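Local coordinates for protein Bug27 (Bordetella pertussis, PDB 2QPQ) that probably binds a small solute in the periplasm as a Venus-flytrap receptor of the Bug family, for use in transport, at residues E283-I286 / D287-S290; L148-S152 / A153-M157. All coordinates share one frame; numbering follows the deposited sequence.

Two local contacts illustrate, within one periplasmic binding-protein fold, how a helix is held in its middle and how another is brought to a close. Contact 1 lies inside helix 275-296; contact 2 is the C-terminal end of helix 141-153 and the loop leading into strand 158-161. Their centres are about 19 Å apart, yet they meet at one edge, where R288 NH2 lies 4.2 Å from L148 CD2 in simple packing. Farther along helix 275-296, L292 touches both L148 and V151, so the same two helices stay in touch beyond the residues of contact 1. Contact 1 is the nearer to the chain centre, at about 14 Å against about 20 Å for contact 2.

Contact 1: E283-I286 / D287-S290; sequences ETDI and DRFS
D285 meets both R288 and F289, one turn further along helix 275-296, and its side chain can be followed outward atom by atom. CB packs against the ring of F289, 3.8 Å from CE2. The next atom, CG, stays close to that same ring carbon. With CG anti to the carbonyl carbon (chi1 -84°), the carboxylate runs out alongside both partners rather than across them. OD1 then turns to R288 and forms a long salt bridge of 3.6 Å with NH1, coming to the guanidinium at its edge and near its plane. The two flat groups are nonetheless twisted by 45°. The other oxygen, OD2, is hydrogen-bonded to W229, so the carboxylate is shared between its own helix and strand 227-235.

The extended chain of R288, from CG to NE, carries its guanidinium out beside D285. Beneath these side chains run the i to i+4 bonds of the helix: F289 N reaches D285 O at 2.8 Å and S290 N reaches I286 O at 2.9 Å. The D285 carbonyl O meets the ring of F289 obliquely, 3.2 Å from its CG, while A76 and V77 of helix 74-81 pack against that ring. I286 also reaches A76 and packs against P89, and D287 OD1 forms a salt bridge with K90.

The chemistry is that of an amphipathic helix with an i, i+3 ion pair: aspartate and arginine would partly neutralise one another, the tryptophan N-H fixes the second oxygen, and the long ionic distance suggests a modest contribution from charge.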
ATOM      1  N   GLU A 283      -6.505  -6.196 -11.066  1.00 17.91           N
ATOM      2  CA  GLU A 283      -7.160  -7.523 -11.203  1.00 19.42           C
ATOM      3  C   GLU A 283      -6.216  -8.678 -10.865  1.00 19.45           C
ATOM      4  O   GLU A 283      -6.592  -9.636 -10.210  1.00 17.94           O
ATOM      5  CB  GLU A 283      -7.767  -7.652 -12.621  1.00 18.80           C
ATOM      6  CG  GLU A 283      -8.944  -6.690 -12.779  1.00 19.72           C
ATOM      7  CD  GLU A 283      -9.691  -6.835 -14.109  1.00 22.61           C
ATOM      8  OE1 GLU A 283      -9.675  -7.964 -14.651  1.00 27.33           O
ATOM      9  OE2 GLU A 283     -10.318  -5.840 -14.570  1.00 24.12           O
ATOM     10  N   THR A 284      -4.975  -8.566 -11.317  1.00 19.36           N
ATOM     11  CA  THR A 284      -3.942  -9.550 -11.004  1.00 21.21           C
ATOM     12  C   THR A 284      -3.692  -9.648  -9.490  1.00 20.50           C
ATOM     13  O   THR A 284      -3.544 -10.739  -8.963  1.00 19.40           O
ATOM     14  CB  THR A 284      -2.637  -9.189 -11.707  1.00 21.47           C
ATOM     15  OG1 THR A 284      -2.852  -9.291 -13.119  1.00 24.77           O
ATOM     16  CG2 THR A 284      -1.506 -10.123 -11.273  1.00 24.55           C
ATOM     17  N   ASP A 285      -3.672  -8.503  -8.802  1.00 20.08           N
ATOM     18  CA  ASP A 285      -3.381  -8.496  -7.367  1.00 19.90           C
ATOM     19  C   ASP A 285      -4.593  -8.988  -6.582  1.00 19.63           C
ATOM     20  O   ASP A 285      -4.459  -9.632  -5.560  1.00 18.82           O
ATOM     21  CB  ASP A 285      -2.921  -7.116  -6.906  1.00 19.49           C
ATOM     22  CG  ASP A 285      -1.417  -6.892  -7.128  1.00 23.73           C
ATOM     23  OD1 ASP A 285      -0.717  -7.830  -7.598  1.00 27.19           O
ATOM     24  OD2 ASP A 285      -0.920  -5.796  -6.809  1.00 25.37           O
ATOM     25  N   ILE A 286      -5.781  -8.688  -7.075  1.00 18.78           N
ATOM     26  CA  ILE A 286      -6.974  -9.228  -6.456  1.00 18.79           C
ATOM     27  C   ILE A 286      -6.852 -10.740  -6.442  1.00 20.10           C
ATOM     28  O   ILE A 286      -7.046 -11.369  -5.389  1.00 20.30           O
ATOM     29  CB  ILE A 286      -8.252  -8.785  -7.199  1.00 18.67           C
ATOM     30  CG1 ILE A 286      -8.560  -7.313  -6.852  1.00 17.11           C
ATOM     31  CG2 ILE A 286      -9.448  -9.710  -6.782  1.00 19.99           C
ATOM     32  CD1 ILE A 286      -9.716  -6.695  -7.623  1.00 18.10           C
ATOM     33  N   ASP A 287      -6.512 -11.316  -7.598  1.00 20.21           N
ATOM     34  CA  ASP A 287      -6.415 -12.781  -7.736  1.00 21.98           C
ATOM     35  C   ASP A 287      -5.327 -13.345  -6.829  1.00 21.54           C
ATOM     36  O   ASP A 287      -5.521 -14.324  -6.146  1.00 21.33           O
ATOM     37  CB  ASP A 287      -6.153 -13.148  -9.205  1.00 21.82           C
ATOM     38  CG  ASP A 287      -7.373 -12.889 -10.115  1.00 24.55           C
ATOM     39  OD1 ASP A 287      -8.518 -12.686  -9.613  1.00 25.40           O
ATOM     40  OD2 ASP A 287      -7.175 -12.915 -11.356  1.00 27.85           O
ATOM     41  N   ARG A 288      -4.180 -12.694  -6.827  1.00 22.24           N
ATOM     42  CA  ARG A 288      -3.031 -13.154  -6.070  1.00 22.54           C
ATOM     43  C   ARG A 288      -3.269 -13.063  -4.552  1.00 21.39           C
ATOM     44  O   ARG A 288      -2.954 -13.995  -3.794  1.00 20.67           O
ATOM     45  CB  ARG A 288      -1.831 -12.329  -6.515  1.00 23.80           C
ATOM     46  CG  ARG A 288      -0.653 -12.357  -5.619  1.00 29.46           C
ATOM     47  CD  ARG A 288       0.099 -11.078  -5.865  1.00 34.00           C
ATOM     48  NE  ARG A 288       1.369 -11.165  -5.170  1.00 42.33           N
ATOM     49  CZ  ARG A 288       2.131 -10.129  -4.889  1.00 37.36           C
ATOM     50  NH1 ARG A 288       1.739  -8.893  -5.202  1.00 40.69           N
ATOM     51  NH2 ARG A 288       3.275 -10.356  -4.288  1.00 43.58           N
ATOM     52  N   PHE A 289      -3.844 -11.945  -4.112  1.00 19.23           N
ATOM     53  CA  PHE A 289      -4.059 -11.743  -2.678  1.00 19.18           C
ATOM     54  C   PHE A 289      -5.144 -12.669  -2.210  1.00 18.94           C
ATOM     55  O   PHE A 289      -5.076 -13.199  -1.107  1.00 17.63           O
ATOM     56  CB  PHE A 289      -4.432 -10.277  -2.369  1.00 18.51           C
ATOM     57  CG  PHE A 289      -3.288  -9.324  -2.583  1.00 19.08           C
ATOM     58  CD1 PHE A 289      -1.974  -9.767  -2.409  1.00 21.68           C
ATOM     59  CD2 PHE A 289      -3.508  -7.997  -2.958  1.00 18.79           C
ATOM     60  CE1 PHE A 289      -0.909  -8.923  -2.609  1.00 23.27           C
ATOM     61  CE2 PHE A 289      -2.406  -7.095  -3.124  1.00 18.22           C
ATOM     62  CZ  PHE A 289      -1.123  -7.569  -2.968  1.00 20.69           C
ATOM     63  N   SER A 290      -6.144 -12.899  -3.064  1.00 19.62           N
ATOM     64  CA  SER A 290      -7.258 -13.780  -2.669  1.00 20.08           C
ATOM     65  C   SER A 290      -6.750 -15.190  -2.437  1.00 20.61           C
ATOM     66  O   SER A 290      -7.204 -15.883  -1.510  1.00 20.27           O
ATOM     67  CB  SER A 290      -8.364 -13.764  -3.727  1.00 20.28           C
ATOM     68  OG  SER A 290      -9.221 -12.678  -3.414  1.00 21.33           O
TER

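Contact 2: L148-S152 / A153-M157; sequences LLNVS and AKTHM
A153 N donates to L149 O at 2.7 Å, closing the last ordinary turn of helix 141-153 before the chain departs from it. What follows is the 6→1 half of a Schellman motif. K154 takes a left-handed backbone conformation (phi 52°), which reverses the chain and brings T155 N back to N150 O, a 6→1 bond of 2.8 Å. The companion 5→2 pair, K154 N and V151 O, is too long to count at 3.7 Å. The approach to N150 O lies in the carbonyl plane, on a lone pair. A second backbone N-H, that of K154, also comes near this oxygen but points too poorly to bond.

Past the turn, the chain runs back beside the helix and wraps round the buried N150 side chain. T155 O lies 3.4 Å from N150 CB, and the backbone of M157 passes the end of the same side chain, so the asparagine is enclosed by loop peptide groups. T155 crosses it at about a right angle; chi1 of 55° sets OG1 between the backbone N and carbonyl carbon, 3.3 Å from N150 CA.

On the apolar flank, L149 divides its branches between two partners. CD1 meets A153 CB at 3.9 Å, whereas CD2 meets M157 CE at 4.0 Å, the methionine folding back through its bent last torsion (chi3 -57°). M121 of helix 117-123 covers L149, A153 and T155, and K125 bonds through NZ to K154 O and through its own carbonyl to H156 ND1, tying the returning loop to the chain that follows helix 117-123.

One residue earlier in the helix, L148 O is gripped twice by S152, by its backbone N and by OG, each at 2.8 Å and from opposite faces of the carbonyl plane.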
ATOM      1  N   LEU A 148       2.867 -13.744   3.756  1.00 20.02           N
ATOM      2  CA  LEU A 148       3.483 -14.281   2.559  1.00 19.77           C
ATOM      3  C   LEU A 148       4.850 -14.855   2.883  1.00 20.47           C
ATOM      4  O   LEU A 148       5.232 -15.910   2.357  1.00 20.75           O
ATOM      5  CB  LEU A 148       3.595 -13.197   1.472  1.00 18.95           C
ATOM      6  CG  LEU A 148       4.202 -13.590   0.116  1.00 20.88           C
ATOM      7  CD1 LEU A 148       3.361 -14.687  -0.576  1.00 18.76           C
ATOM      8  CD2 LEU A 148       4.314 -12.324  -0.745  1.00 20.13           C
ATOM      9  N   LEU A 149       5.601 -14.170   3.733  1.00 19.91           N
ATOM     10  CA  LEU A 149       6.871 -14.729   4.159  1.00 21.82           C
ATOM     11  C   LEU A 149       6.687 -16.073   4.879  1.00 22.11           C
ATOM     12  O   LEU A 149       7.439 -17.023   4.619  1.00 21.69           O
ATOM     13  CB  LEU A 149       7.618 -13.750   5.038  1.00 20.85           C
ATOM     14  CG  LEU A 149       9.044 -14.135   5.498  1.00 22.50           C
ATOM     15  CD1 LEU A 149       9.968 -14.429   4.306  1.00 22.24           C
ATOM     16  CD2 LEU A 149       9.589 -13.014   6.342  1.00 22.51           C
ATOM     17  N   ASN A 150       5.715 -16.135   5.794  1.00 22.16           N
ATOM     18  CA  ASN A 150       5.388 -17.375   6.521  1.00 24.12           C
ATOM     19  C   ASN A 150       5.118 -18.516   5.561  1.00 25.16           C
ATOM     20  O   ASN A 150       5.658 -19.605   5.736  1.00 26.06           O
ATOM     21  CB  ASN A 150       4.134 -17.248   7.409  1.00 22.74           C
ATOM     22  CG  ASN A 150       4.402 -16.634   8.797  1.00 22.40           C
ATOM     23  OD1 ASN A 150       3.451 -16.204   9.457  1.00 24.49           O
ATOM     24  ND2 ASN A 150       5.658 -16.612   9.252  1.00 16.98           N
ATOM     25  N   VAL A 151       4.243 -18.260   4.595  1.00 26.25           N
ATOM     26  CA  VAL A 151       3.823 -19.265   3.607  1.00 28.42           C
ATOM     27  C   VAL A 151       5.022 -19.654   2.712  1.00 28.92           C
ATOM     28  O   VAL A 151       5.256 -20.837   2.484  1.00 30.02           O
ATOM     29  CB  VAL A 151       2.590 -18.757   2.782  1.00 29.09           C
ATOM     30  CG1 VAL A 151       2.287 -19.647   1.580  1.00 30.95           C
ATOM     31  CG2 VAL A 151       1.339 -18.661   3.671  1.00 29.20           C
ATOM     32  N   SER A 152       5.802 -18.667   2.263  1.00 29.24           N
ATOM     33  CA  SER A 152       6.893 -18.903   1.308  1.00 29.56           C
ATOM     34  C   SER A 152       8.138 -19.481   1.950  1.00 30.04           C
ATOM     35  O   SER A 152       8.852 -20.295   1.343  1.00 30.88           O
ATOM     36  CB  SER A 152       7.246 -17.594   0.576  1.00 29.88           C
ATOM     37  OG  SER A 152       6.101 -17.043  -0.087  1.00 28.56           O
ATOM     38  N   ALA A 153       8.430 -19.063   3.172  1.00 29.96           N
ATOM     39  CA  ALA A 153       9.642 -19.499   3.861  1.00 30.48           C
ATOM     40  C   ALA A 153       9.334 -20.639   4.836  1.00 31.08           C
ATOM     41  O   ALA A 153      10.233 -21.137   5.536  1.00 32.16           O
ATOM     42  CB  ALA A 153      10.248 -18.355   4.579  1.00 30.43           C
ATOM     43  N   LYS A 154       8.055 -21.013   4.885  1.00 30.86           N
ATOM     44  CA  LYS A 154       7.502 -21.977   5.854  1.00 31.57           C
ATOM     45  C   LYS A 154       7.855 -21.633   7.307  1.00 29.73           C
ATOM     46  O   LYS A 154       8.400 -22.445   8.049  1.00 28.69           O
ATOM     47  CB  LYS A 154       7.889 -23.416   5.477  1.00 31.95           C
ATOM     48  CG  LYS A 154       7.382 -23.803   4.081  1.00 33.16           C
ATOM     49  CD  LYS A 154       7.873 -25.200   3.643  1.00 35.57           C
ATOM     50  CE  LYS A 154       9.408 -25.234   3.357  1.00 41.71           C
ATOM     51  NZ  LYS A 154       9.791 -26.224   2.258  1.00 41.49           N
ATOM     52  N   THR A 155       7.521 -20.407   7.714  1.00 28.18           N
ATOM     53  CA  THR A 155       7.808 -19.971   9.060  1.00 26.24           C
ATOM     54  C   THR A 155       6.490 -19.750   9.819  1.00 25.21           C
ATOM     55  O   THR A 155       5.384 -19.848   9.229  1.00 23.18           O
ATOM     56  CB  THR A 155       8.736 -18.707   9.117  1.00 26.41           C
ATOM     57  OG1 THR A 155       8.181 -17.622   8.349  1.00 27.22           O
ATOM     58  CG2 THR A 155      10.154 -19.036   8.583  1.00 28.05           C
ATOM     59  N   HIS A 156       6.623 -19.455  11.115  1.00 23.22           N
ATOM     60  CA  HIS A 156       5.455 -19.359  11.989  1.00 23.67           C
ATOM     61  C   HIS A 156       5.399 -18.073  12.830  1.00 22.96           C
ATOM     62  O   HIS A 156       5.104 -18.107  14.027  1.00 22.77           O
ATOM     63  CB  HIS A 156       5.370 -20.617  12.839  1.00 24.00           C
ATOM     64  CG  HIS A 156       5.243 -21.856  12.014  1.00 26.11           C
ATOM     65  ND1 HIS A 156       6.326 -22.641  11.694  1.00 28.43           N
ATOM     66  CD2 HIS A 156       4.181 -22.397  11.370  1.00 28.13           C
ATOM     67  CE1 HIS A 156       5.934 -23.631  10.909  1.00 28.52           C
ATOM     68  NE2 HIS A 156       4.637 -23.504  10.699  1.00 30.52           N
ATOM     69  N   MET A 157       5.694 -16.938  12.193  1.00 22.07           N
ATOM     70  CA  MET A 157       5.615 -15.647  12.870  1.00 21.59           C
ATOM     71  C   MET A 157       4.152 -15.354  13.156  1.00 20.56           C
ATOM     72  O   MET A 157       3.295 -15.673  12.328  1.00 19.61           O
ATOM     73  CB  MET A 157       6.161 -14.515  12.003  1.00 21.40           C
ATOM     74  CG  MET A 157       7.618 -14.687  11.595  1.00 22.99           C
ATOM     75  SD  MET A 157       8.104 -13.287  10.564  1.00 24.72           S
ATOM     76  CE  MET A 157       6.911 -13.343   9.236  1.00 25.51           C
TER